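Local coordinates for protein RNase III inhibitor (Mycobacterium tuberculosis, PDB 5M3I) that belongs to the macro domain family and carries the name RNase III inhibitor, its precise role being unspecified, at residues V72-Q77 / P81-N86; V65-M70 / T89-R94; L126-G129 / D134-D137; G17-A22 / V155-S160. All blocks are in the same frame, centred on the assembly; numbering follows the deposited sequence.

Contact 1: residues V72-Q77 / P81-N86; sequences VVDTGQ and PKHIIN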
loop_
_atom_site.group_PDB
_atom_site.type_symbol
_atom_site.label_atom_id
_atom_site.label_comp_id
_atom_site.label_asym_id
_atom_site.label_seq_id
_atom_site.Cartn_x
_atom_site.Cartn_y
_atom_site.Cartn_z
ATOM N N VAL A 72 -0.328 7.183 -6.310
ATOM C CA VAL A 72 0.923 7.514 -5.631
ATOM C C VAL A 72 0.989 9.000 -5.338
ATOM O O VAL A 72 0.712 9.794 -6.210
ATOM C CB VAL A 72 2.144 7.115 -6.494
ATOM C CG1 VAL A 72 3.448 7.341 -5.740
ATOM C CG2 VAL A 72 2.053 5.638 -6.872
ATOM N N VAL A 73 1.415 9.364 -4.147
ATOM C CA VAL A 73 1.593 10.760 -3.769
ATOM C C VAL A 73 2.973 10.949 -3.109
ATOM O O VAL A 73 3.415 10.110 -2.325
ATOM C CB VAL A 73 0.478 11.200 -2.788
ATOM C CG1 VAL A 73 0.582 12.685 -2.509
ATOM C CG2 VAL A 73 -0.935 10.930 -3.333
ATOM N N ASP A 74 3.622 12.074 -3.404
ATOM C CA ASP A 74 4.873 12.457 -2.723
ATOM C C ASP A 74 4.571 13.167 -1.451
ATOM O O ASP A 74 3.685 14.018 -1.402
ATOM C CB ASP A 74 5.705 13.348 -3.621
ATOM C CG ASP A 74 6.303 12.574 -4.775
ATOM O OD1 ASP A 74 5.638 11.600 -5.258
ATOM O OD2 ASP A 74 7.441 12.934 -5.163
ATOM N N THR A 75 5.273 12.794 -0.401
ATOM C CA THR A 75 5.085 13.444 0.901
ATOM C C THR A 75 5.758 14.817 0.972
ATOM O O THR A 75 5.287 15.712 1.689
ATOM C CB THR A 75 5.683 12.587 2.045
ATOM O OG1 THR A 75 7.109 12.551 1.929
ATOM C CG2 THR A 75 5.090 11.141 2.027
ATOM N N GLY A 76 6.871 14.977 0.261
ATOM C CA GLY A 76 7.679 16.212 0.363
ATOM C C GLY A 76 8.431 16.401 1.677
ATOM O O GLY A 76 8.723 17.526 2.062
ATOM N N GLN A 77 8.687 15.301 2.375
ATOM C CA GLN A 77 9.303 15.307 3.692
ATOM C C GLN A 77 10.796 15.133 3.510
ATOM O O GLN A 77 11.214 14.257 2.748
ATOM C CB GLN A 77 8.818 14.152 4.574
ATOM C CG GLN A 77 7.321 14.043 4.826
ATOM C CD GLN A 77 6.643 15.246 5.489
ATOM O OE1 GLN A 77 5.473 15.543 5.210
ATOM N NE2 GLN A 77 7.374 15.965 6.334
ATOM N N PRO A 81 9.589 8.941 4.813
ATOM C CA PRO A 81 9.101 8.389 3.557
ATOM C C PRO A 81 8.828 9.451 2.557
ATOM O O PRO A 81 8.234 10.453 2.923
ATOM C CB PRO A 81 7.773 7.748 3.954
ATOM C CG PRO A 81 7.977 7.322 5.359
ATOM C CD PRO A 81 8.875 8.362 5.975
ATOM N N LYS A 82 9.307 9.240 1.333
ATOM C CA LYS A 82 9.095 10.178 0.223
ATOM C C LYS A 82 7.808 9.937 -0.518
ATOM O O LYS A 82 7.258 10.868 -1.062
ATOM C CB LYS A 82 10.259 10.111 -0.802
ATOM C CG LYS A 82 11.677 10.265 -0.228
ATOM C CD LYS A 82 11.920 11.579 0.530
ATOM C CE LYS A 82 13.397 11.670 1.001
ATOM N NZ LYS A 82 13.640 10.839 2.211
ATOM N N HIS A 83 7.319 8.686 -0.542
ATOM C CA HIS A 83 6.120 8.319 -1.291
ATOM C C HIS A 83 5.125 7.528 -0.458
ATOM O O HIS A 83 5.504 6.649 0.313
ATOM C CB HIS A 83 6.478 7.454 -2.494
ATOM C CG HIS A 83 7.461 8.089 -3.419
ATOM N ND1 HIS A 83 7.110 9.094 -4.299
ATOM C CD2 HIS A 83 8.782 7.874 -3.599
ATOM C CE1 HIS A 83 8.175 9.475 -4.973
ATOM N NE2 HIS A 83 9.197 8.744 -4.571
ATOM N N ILE A 84 3.852 7.832 -0.651
ATOM C CA ILE A 84 2.775 7.011 -0.176
ATOM C C ILE A 84 2.163 6.357 -1.386
ATOM O O ILE A 84 1.682 7.045 -2.296
ATOM C CB ILE A 84 1.651 7.835 0.525
ATOM C CG1 ILE A 84 2.221 8.811 1.547
ATOM C CG2 ILE A 84 0.621 6.891 1.144
ATOM C CD1 ILE A 84 3.123 8.177 2.563
ATOM N N ILE A 85 2.161 5.026 -1.392
ATOM C CA ILE A 85 1.578 4.236 -2.467
ATOM C C ILE A 85 0.264 3.687 -1.941
ATOM O O ILE A 85 0.233 2.782 -1.108
ATOM C CB ILE A 85 2.505 3.111 -2.874
ATOM C CG1 ILE A 85 3.875 3.681 -3.249
ATOM C CG2 ILE A 85 1.903 2.342 -4.037
ATOM C CD1 ILE A 85 4.952 2.635 -3.461
ATOM N N ASN A 86 -0.834 4.265 -2.416
ATOM C CA ASN A 86 -2.158 3.838 -2.009
ATOM C C ASN A 86 -2.581 2.704 -2.902
ATOM O O ASN A 86 -2.796 2.889 -4.085
ATOM C CB ASN A 86 -3.139 4.986 -2.101
ATOM C CG ASN A 86 -2.814 6.090 -1.115
ATOM O OD1 ASN A 86 -3.095 5.966 0.075
ATOM N ND2 ASN A 86 -2.264 7.202 -1.610
#
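V72-D74 and H83-I85 pair as an antiparallel beta hairpin at one margin of the mixed sheet of this macro domain, where strand 71-74 is outermost and strand 83-88 lies one place in, hydrogen-bonded on its other side to strand 26-31. The strand axes run 4.7 Å apart at 163°. V73 and I84 form the hydrogen-bonded pair, V73 N to I84 O (3.0 Å) and I84 N to V73 O (2.9 Å), flanked by the non-hydrogen-bonded pairs V72-I85 and D74-H83. V72 and I85 lean toward helix 99-115, V72 touching V112 and I85 touching L109; V73, on the other face of the sheet, touches M52. D74 and H83 lie side by side with carboxylate and imidazole planes 83° apart, joined by a weak bond from H83 ND1 to D74 OD1 (3.1 Å). Near the turn, T75 N donates to K82 O from above the carbonyl plane, while CG2 of T75 packs across I84 CD1 at 3.6 Å. With chi1 at 68°, the T75 hydroxyl sits between its own backbone N and carbonyl carbon. There OG1 accepts from Q77 N, an ST turn, and donates in plane to a lone pair of P81 O at 2.6 Å.

Contact 2: residues V65-M70 / T89-R94; sequences VTIGKM and TKKHWR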
loop_
_atom_site.group_PDB
_atom_site.type_symbol
_atom_site.label_atom_id
_atom_site.label_comp_id
_atom_site.label_asym_id
_atom_site.label_seq_id
_atom_site.Cartn_x
_atom_site.Cartn_y
_atom_site.Cartn_z
ATOM N N VAL A 65 -9.160 6.469 -9.237
ATOM C CA VAL A 65 -8.683 5.358 -8.399
ATOM C C VAL A 65 -9.482 4.099 -8.737
ATOM O O VAL A 65 -10.700 4.070 -8.565
ATOM C CB VAL A 65 -8.826 5.695 -6.907
ATOM C CG1 VAL A 65 -8.228 4.606 -6.031
ATOM C CG2 VAL A 65 -8.154 7.013 -6.596
ATOM N N THR A 66 -8.774 3.042 -9.144
ATOM C CA THR A 66 -9.333 1.779 -9.523
ATOM C C THR A 66 -8.486 0.615 -9.050
ATOM O O THR A 66 -7.277 0.739 -8.816
ATOM C CB THR A 66 -9.405 1.652 -11.076
ATOM O OG1 THR A 66 -8.144 2.019 -11.656
ATOM C CG2 THR A 66 -10.500 2.568 -11.646
ATOM N N ILE A 67 -9.118 -0.554 -8.951
ATOM C CA ILE A 67 -8.421 -1.803 -8.734
ATOM C C ILE A 67 -7.339 -1.963 -9.808
ATOM O O ILE A 67 -7.613 -1.791 -10.985
ATOM C CB ILE A 67 -9.382 -3.028 -8.777
ATOM C CG1 ILE A 67 -10.467 -2.935 -7.681
ATOM C CG2 ILE A 67 -8.605 -4.348 -8.622
ATOM C CD1 ILE A 67 -9.973 -2.608 -6.277
ATOM N N GLY A 68 -6.128 -2.275 -9.385
ATOM C CA GLY A 68 -5.045 -2.679 -10.271
ATOM C C GLY A 68 -4.089 -1.545 -10.609
ATOM O O GLY A 68 -3.187 -1.720 -11.422
ATOM N N LYS A 69 -4.303 -0.396 -9.999
ATOM C CA LYS A 69 -3.559 0.804 -10.275
ATOM C C LYS A 69 -3.250 1.501 -8.939
ATOM O O LYS A 69 -4.143 1.835 -8.190
ATOM C CB LYS A 69 -4.400 1.679 -11.200
ATOM C CG LYS A 69 -3.880 3.073 -11.497
ATOM C CD LYS A 69 -4.598 3.606 -12.757
ATOM C CE LYS A 69 -4.961 5.086 -12.680
ATOM N NZ LYS A 69 -3.785 5.961 -12.980
ATOM N N MET A 70 -1.973 1.697 -8.659
ATOM C CA MET A 70 -1.579 2.446 -7.513
ATOM C C MET A 70 -1.967 3.913 -7.692
ATOM O O MET A 70 -1.838 4.452 -8.802
ATOM C CB MET A 70 -0.055 2.316 -7.300
ATOM C CG MET A 70 0.494 0.893 -7.063
ATOM S SD MET A 70 -0.278 -0.029 -5.697
ATOM C CE MET A 70 -1.619 -0.858 -6.575
ATOM N N THR A 89 -7.497 -2.125 -2.337
ATOM C CA THR A 89 -7.798 -3.483 -1.957
ATOM C C THR A 89 -9.313 -3.730 -2.062
ATOM O O THR A 89 -9.744 -4.862 -1.910
ATOM C CB THR A 89 -7.346 -3.762 -0.515
ATOM O OG1 THR A 89 -7.922 -2.782 0.368
ATOM C CG2 THR A 89 -5.884 -3.684 -0.419
ATOM N N LYS A 90 -10.087 -2.674 -2.287
ATOM C CA LYS A 90 -11.544 -2.745 -2.371
ATOM C C LYS A 90 -12.054 -1.684 -3.324
ATOM O O LYS A 90 -11.394 -0.602 -3.505
ATOM C CB LYS A 90 -12.179 -2.377 -1.021
ATOM C CG LYS A 90 -11.972 -3.338 0.095
ATOM C CD LYS A 90 -12.577 -2.753 1.367
ATOM C CE LYS A 90 -12.592 -3.753 2.514
ATOM N NZ LYS A 90 -13.926 -3.747 3.177
ATOM N N LYS A 91 -13.255 -1.940 -3.835
ATOM C CA LYS A 91 -14.009 -0.963 -4.601
ATOM C C LYS A 91 -14.732 -0.057 -3.614
ATOM O O LYS A 91 -14.165 0.990 -3.213
ATOM C CB LYS A 91 -14.918 -1.663 -5.600
ATOM C CG LYS A 91 -14.123 -2.245 -6.759
ATOM C CD LYS A 91 -14.958 -3.053 -7.764
ATOM C CE LYS A 91 -14.061 -3.519 -8.912
ATOM N NZ LYS A 91 -14.697 -4.528 -9.798
ATOM N N HIS A 92 -15.950 -0.441 -3.242
ATOM C CA HIS A 92 -16.663 0.223 -2.149
ATOM C C HIS A 92 -16.194 -0.399 -0.857
ATOM O O HIS A 92 -15.828 -1.591 -0.816
ATOM C CB HIS A 92 -18.169 0.104 -2.259
ATOM C CG HIS A 92 -18.897 1.204 -1.546
ATOM N ND1 HIS A 92 -19.113 1.172 -0.191
ATOM C CD2 HIS A 92 -19.402 2.387 -1.975
ATOM C CE1 HIS A 92 -19.733 2.272 0.189
ATOM N NE2 HIS A 92 -19.924 3.027 -0.876
ATOM N N TRP A 93 -16.146 0.394 0.201
ATOM C CA TRP A 93 -15.717 -0.124 1.555
ATOM C C TRP A 93 -16.684 -1.102 2.214
ATOM O O TRP A 93 -16.287 -2.009 2.937
ATOM C CB TRP A 93 -15.400 1.003 2.542
ATOM C CG TRP A 93 -16.451 2.041 2.699
ATOM C CD1 TRP A 93 -16.468 3.269 2.107
ATOM C CD2 TRP A 93 -17.616 1.966 3.507
ATOM N NE1 TRP A 93 -17.588 3.954 2.478
ATOM C CE2 TRP A 93 -18.314 3.174 3.340
ATOM C CE3 TRP A 93 -18.153 0.986 4.344
ATOM C CZ2 TRP A 93 -19.520 3.432 3.977
ATOM C CZ3 TRP A 93 -19.345 1.234 4.971
ATOM C CH2 TRP A 93 -20.024 2.449 4.788
ATOM N N ARG A 94 -17.955 -0.915 1.934
ATOM C CA ARG A 94 -18.995 -1.905 2.199
ATOM C C ARG A 94 -18.625 -3.357 1.784
ATOM O O ARG A 94 -19.012 -4.307 2.480
ATOM C CB ARG A 94 -20.340 -1.423 1.572
ATOM C CG ARG A 94 -20.791 -0.131 2.242
ATOM C CD ARG A 94 -22.030 0.489 1.613
ATOM N NE ARG A 94 -23.315 -0.011 2.112
ATOM C CZ ARG A 94 -24.472 0.655 2.081
ATOM N NH1 ARG A 94 -24.539 1.897 1.605
ATOM N NH2 ARG A 94 -25.585 0.077 2.550
#
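I67 and K91 have the nearest CA atoms of two irregular loops, 7.0 Å apart, with I67 at the second position of a type II beta turn from T66 to K69. The contact brings the loop between helix 50-61 and strand 71-74 against the loop between strand 83-88 and helix 99-115. The turn's own backbone bond, K69 N to T66 O, is weak, and G68 takes the positive phi of its third position. I67 carries the whole of its loop's share of the contact. Its CG1 turns away from the carbonyl carbon (chi1 -61°), and a second bend at chi2 sends CD1 on toward the backbone of 89-94, where it rests 3.7 Å from K90 O. The K91 side chain, extended beyond CG, crosses that of I67 at about a right angle: K91 CG and K91 CE each come within 3.8 Å of I67 CG1. The aliphatic part of the lysine thus lies across the isoleucine branch, and Y101 of helix 99-115 touches both side chains. Farther along 89-94, K90 NZ donates to W93 O (2.9 Å) and also to A95 O, so two carbonyls hold the ammonium, and W93 packs on N32, V34 and V36. Between the two loops, then, the chemistry is apolar: the link is van der Waals contact of aliphatic carbons with one another and with a backbone carbonyl, and the lysine contributes its methylenes to it.

Contact 3: residues L126-G129 / D134-D137; sequences LGVG and DWED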
loop_
_atom_site.group_PDB
_atom_site.type_symbol
_atom_site.label_atom_id
_atom_site.label_comp_id
_atom_site.label_asym_id
_atom_site.label_seq_id
_atom_site.Cartn_x
_atom_site.Cartn_y
_atom_site.Cartn_z
ATOM N N LEU A 126 -2.163 -6.668 3.116
ATOM C CA LEU A 126 -3.140 -6.143 2.193
ATOM C C LEU A 126 -4.437 -6.958 2.179
ATOM O O LEU A 126 -4.422 -8.141 1.884
ATOM C CB LEU A 126 -2.568 -6.146 0.777
ATOM C CG LEU A 126 -1.277 -5.432 0.472
ATOM C CD1 LEU A 126 -0.903 -5.686 -0.976
ATOM C CD2 LEU A 126 -1.435 -3.936 0.711
ATOM N N GLY A 127 -5.545 -6.299 2.496
ATOM C CA GLY A 127 -6.829 -6.932 2.472
ATOM C C GLY A 127 -7.124 -7.960 3.570
ATOM O O GLY A 127 -8.158 -8.620 3.516
ATOM N N VAL A 128 -6.267 -8.065 4.582
ATOM C CA VAL A 128 -6.486 -8.996 5.692
ATOM C C VAL A 128 -7.205 -8.278 6.840
ATOM O O VAL A 128 -6.834 -7.173 7.210
ATOM C CB VAL A 128 -5.141 -9.594 6.168
ATOM C CG1 VAL A 128 -5.350 -10.575 7.320
ATOM C CG2 VAL A 128 -4.453 -10.287 5.012
ATOM N N GLY A 129 -8.199 -8.924 7.434
ATOM C CA GLY A 129 -8.958 -8.324 8.549
ATOM C C GLY A 129 -10.116 -7.517 7.995
ATOM O O GLY A 129 -11.169 -8.086 7.715
ATOM N N ASP A 134 -7.161 -14.290 3.639
ATOM C CA ASP A 134 -6.264 -15.120 4.435
ATOM C C ASP A 134 -4.816 -14.603 4.365
ATOM O O ASP A 134 -4.275 -14.402 3.261
ATOM C CB ASP A 134 -6.312 -16.536 3.887
ATOM C CG ASP A 134 -5.868 -17.576 4.889
ATOM O OD1 ASP A 134 -4.793 -17.422 5.490
ATOM O OD2 ASP A 134 -6.611 -18.568 5.080
ATOM N N TRP A 135 -4.183 -14.389 5.522
ATOM C CA TRP A 135 -2.811 -13.837 5.574
ATOM C C TRP A 135 -1.838 -14.647 4.734
ATOM O O TRP A 135 -1.077 -14.121 3.933
ATOM C CB TRP A 135 -2.299 -13.736 7.018
ATOM C CG TRP A 135 -0.777 -13.386 7.175
ATOM C CD1 TRP A 135 0.131 -14.005 7.989
ATOM C CD2 TRP A 135 -0.068 -12.333 6.531
ATOM N NE1 TRP A 135 1.362 -13.414 7.873
ATOM C CE2 TRP A 135 1.261 -12.385 6.979
ATOM C CE3 TRP A 135 -0.433 -11.337 5.626
ATOM C CZ2 TRP A 135 2.229 -11.491 6.541
ATOM C CZ3 TRP A 135 0.531 -10.471 5.175
ATOM C CH2 TRP A 135 1.847 -10.545 5.649
ATOM N N GLU A 136 -1.852 -15.937 4.946
ATOM C CA GLU A 136 -0.873 -16.802 4.328
ATOM C C GLU A 136 -0.973 -16.683 2.817
ATOM O O GLU A 136 0.045 -16.760 2.118
ATOM C CB GLU A 136 -1.066 -18.237 4.817
ATOM C CG GLU A 136 -0.015 -19.193 4.340
ATOM C CD GLU A 136 -0.167 -20.577 4.927
ATOM O OE1 GLU A 136 -0.887 -20.775 5.943
ATOM O OE2 GLU A 136 0.445 -21.492 4.350
ATOM N N ASP A 137 -2.188 -16.493 2.295
ATOM C CA ASP A 137 -2.382 -16.324 0.851
ATOM C C ASP A 137 -1.717 -15.041 0.339
ATOM O O ASP A 137 -1.106 -15.039 -0.729
ATOM C CB ASP A 137 -3.877 -16.247 0.494
ATOM C CG ASP A 137 -4.588 -17.583 0.584
ATOM O OD1 ASP A 137 -3.897 -18.642 0.590
ATOM O OD2 ASP A 137 -5.833 -17.575 0.588
#
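V128 meets the first turn of helix 135-147 through a single methyl, in a small apolar contact at the surface. Its CG1 lies anti to the backbone N (chi1 -180°), which leaves CG2 beside that N and directed at W135. From there CG2 approaches the helix backbone first, 4.0 Å from W135 CA, and then the indole, 4.2 Å from W135 CE3. The methyl comes to the edge of the ring near its plane, so it abuts the benzene side of the indole without lying over a face. The CA atoms of V128 and W135 are 6.1 Å apart, a spacing that one branched side chain bridges.

Polar bonds serve the helix start and do not span the contact. D134 is the N-cap: its OD1 accepts a weak bond from E136 N (3.3 Å, 142° at the hydrogen), and D137 N makes a weak backbone bond to D134 O. With chi1 at -158° the carboxylate reaches the E136 N-H only weakly, though its negative charge would be expected to interact favourably with the helix dipole. The loop is also tied to the residues leading into the helix by a backbone bond between G127 and L133.

Around this contact, V128 also touches V138, one turn farther along helix 135-147, and P159 near the modelled C-terminus. W135 packs on P125, P158 and P159, while L126 faces inward to V28 and T30 of strand 26-31, L142 of helix 135-147 and I102 of helix 99-115. The 126-129 loop therefore runs from the sheet core out to the helix N-terminus.

Contact 4: residues G17-A22 / V155-S160; sequences GDLLRA and VIYPPS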
loop_
_atom_site.group_PDB
_atom_site.type_symbol
_atom_site.label_atom_id
_atom_site.label_comp_id
_atom_site.label_asym_id
_atom_site.label_seq_id
_atom_site.Cartn_x
_atom_site.Cartn_y
_atom_site.Cartn_z
ATOM N N GLY A 17 5.600 -3.561 14.806
ATOM C CA GLY A 17 5.244 -2.263 15.327
ATOM C C GLY A 17 4.449 -1.531 14.277
ATOM O O GLY A 17 3.744 -2.143 13.475
ATOM N N ASP A 18 4.599 -0.220 14.280
ATOM C CA ASP A 18 3.755 0.677 13.536
ATOM C C ASP A 18 4.372 0.886 12.147
ATOM O O ASP A 18 5.421 1.507 12.016
ATOM C CB ASP A 18 3.649 2.011 14.297
ATOM C CG ASP A 18 2.736 3.035 13.603
ATOM O OD1 ASP A 18 2.026 2.692 12.593
ATOM O OD2 ASP A 18 2.715 4.190 14.114
ATOM N N LEU A 19 3.664 0.415 11.126
ATOM C CA LEU A 19 4.064 0.632 9.749
ATOM C C LEU A 19 4.416 2.084 9.418
ATOM O O LEU A 19 5.354 2.321 8.666
ATOM C CB LEU A 19 3.003 0.120 8.777
ATOM C CG LEU A 19 3.447 0.205 7.313
ATOM C CD1 LEU A 19 2.988 -0.988 6.496
ATOM C CD2 LEU A 19 2.928 1.472 6.650
ATOM N N LEU A 20 3.656 3.042 9.929
ATOM C CA LEU A 20 3.925 4.452 9.634
ATOM C C LEU A 20 5.271 4.963 10.161
ATOM O O LEU A 20 5.762 5.997 9.698
ATOM C CB LEU A 20 2.809 5.349 10.136
ATOM C CG LEU A 20 1.615 5.438 9.175
ATOM C CD1 LEU A 20 0.847 4.141 9.189
ATOM C CD2 LEU A 20 0.690 6.557 9.574
ATOM N N ARG A 21 5.896 4.229 11.076
ATOM C CA ARG A 21 7.233 4.597 11.552
ATOM C C ARG A 21 8.330 3.829 10.862
ATOM O O ARG A 21 9.478 3.856 11.290
ATOM C CB ARG A 21 7.291 4.434 13.075
ATOM C CG ARG A 21 6.392 5.467 13.760
ATOM C CD ARG A 21 6.556 5.533 15.269
ATOM N NE ARG A 21 6.757 6.926 15.692
ATOM C CZ ARG A 21 7.944 7.532 15.870
ATOM N NH1 ARG A 21 9.113 6.888 15.694
ATOM N NH2 ARG A 21 7.966 8.811 16.245
ATOM N N ALA A 22 7.995 3.112 9.803
ATOM C CA ALA A 22 9.004 2.371 9.067
ATOM C C ALA A 22 10.024 3.340 8.491
ATOM O O ALA A 22 9.685 4.447 8.057
ATOM C CB ALA A 22 8.372 1.548 7.973
ATOM N N VAL A 155 9.905 -4.373 3.668
ATOM C CA VAL A 155 9.499 -4.740 5.018
ATOM C C VAL A 155 7.992 -5.060 4.989
ATOM O O VAL A 155 7.163 -4.173 4.717
ATOM C CB VAL A 155 9.785 -3.634 6.052
ATOM C CG1 VAL A 155 9.610 -4.180 7.477
ATOM C CG2 VAL A 155 11.211 -3.113 5.909
ATOM N N ILE A 156 7.663 -6.316 5.280
ATOM C CA ILE A 156 6.298 -6.787 5.298
ATOM C C ILE A 156 5.789 -6.957 6.739
ATOM O O ILE A 156 6.393 -7.692 7.523
ATOM C CB ILE A 156 6.219 -8.099 4.543
ATOM C CG1 ILE A 156 6.665 -7.851 3.092
ATOM C CG2 ILE A 156 4.796 -8.617 4.583
ATOM C CD1 ILE A 156 6.573 -9.065 2.231
ATOM N N TYR A 157 4.724 -6.247 7.048
ATOM C CA TYR A 157 4.092 -6.199 8.386
ATOM C C TYR A 157 2.949 -7.211 8.492
ATOM O O TYR A 157 2.011 -7.141 7.726
ATOM C CB TYR A 157 3.551 -4.811 8.695
ATOM C CG TYR A 157 4.680 -3.857 9.011
ATOM C CD1 TYR A 157 5.524 -3.355 7.977
ATOM C CD2 TYR A 157 4.920 -3.431 10.324
ATOM C CE1 TYR A 157 6.555 -2.510 8.247
ATOM C CE2 TYR A 157 5.928 -2.534 10.588
ATOM C CZ TYR A 157 6.748 -2.083 9.551
ATOM O OH TYR A 157 7.804 -1.209 9.822
ATOM N N PRO A 158 3.089 -8.219 9.369
ATOM C CA PRO A 158 1.991 -9.198 9.473
ATOM C C PRO A 158 0.780 -8.618 10.223
ATOM O O PRO A 158 0.893 -7.510 10.728
ATOM C CB PRO A 158 2.610 -10.362 10.249
ATOM C CG PRO A 158 3.896 -9.858 10.783
ATOM C CD PRO A 158 4.367 -8.803 9.829
ATOM N N PRO A 159 -0.350 -9.344 10.271
ATOM C CA PRO A 159 -1.535 -8.848 10.989
ATOM C C PRO A 159 -1.230 -8.637 12.451
ATOM O O PRO A 159 -0.452 -9.431 13.019
ATOM C CB PRO A 159 -2.531 -9.968 10.838
ATOM C CG PRO A 159 -2.170 -10.596 9.552
ATOM C CD PRO A 159 -0.657 -10.580 9.538
ATOM N N SER A 160 -1.687 -7.496 12.966
ATOM C CA SER A 160 -1.346 -7.011 14.295
ATOM C C SER A 160 -2.437 -7.226 15.367
ATOM O O SER A 160 -3.614 -6.921 15.164
ATOM C CB SER A 160 -0.933 -5.522 14.271
ATOM O OG SER A 160 -2.068 -4.648 14.339
HETATM O O HOH W 1 7.686 0.053 12.250
#
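Y157 reaches the 17-22 loop because its CG stands anti to its carbonyl carbon (chi1 -74°), while L19, with CG anti to the backbone N (chi1 -174°), brings its own side chain against the same ring. L19 CA lies over one face of the Y157 ring, 4.0 Å from the centroid and 21° off the normal, a CH-pi contact displaced toward the rim. From there the leucine runs obliquely past the phenol, its CD1 coming 3.8 Å from Y157 CD1. G17 O sits at the ring edge, near its plane, 3.6 Å from Y157 CD2. At the far end of the ring A22 CB packs 3.4 Å from Y157 OH. The hydroxyl is linked to the loop through water 1, which lies in the ring plane: the water donates to D18 O (2.7 Å) and is also 2.7 Å from Y157 OH in a second hydrogen bond. The loop that receives the ring is braced from within. D18 OD1 accepts from L20 N at 3.1 Å, an Asx turn in which the N-H meets the carboxylate from above its plane, and the short 3-10 segment 19-20 is held by backbone bonds from R21 N to D18 O and from A22 N to L19 O. Around the contact, A122 of strand 120-123 touches L19, A22 and Y157 alike, and helix 40-48 meets L19 through I41 and F45. Strand 153-156, from which Y157 emerges, lies between strands 12-14 and 120-123, its I156 bonded through the backbone to T13 and G15.

Overall arrangement
Contacts 1 and 4 reach the same sheet from different places: the first builds its 71-74 margin by backbone pairing, the second docks a loop on a tyrosine just beyond strand 153-156 through ring packing and a water. Contacts 1 and 2 are partly buried, whereas 3 and 4 lie at the surface. Contacts 2 and 3 are small apolar touches centred on I67 and V128, and they meet where T89 packs on G127. Contact 1 is nested within the loop closed by contact 2, and M70 SD touches I85 CG2 (3.6 Å). Contacts 3 and 4 adjoin through W135, which packs on I156. Contacts 1 and 3 lie on opposite sides of the chain's centre, their centres about 24 Å apart.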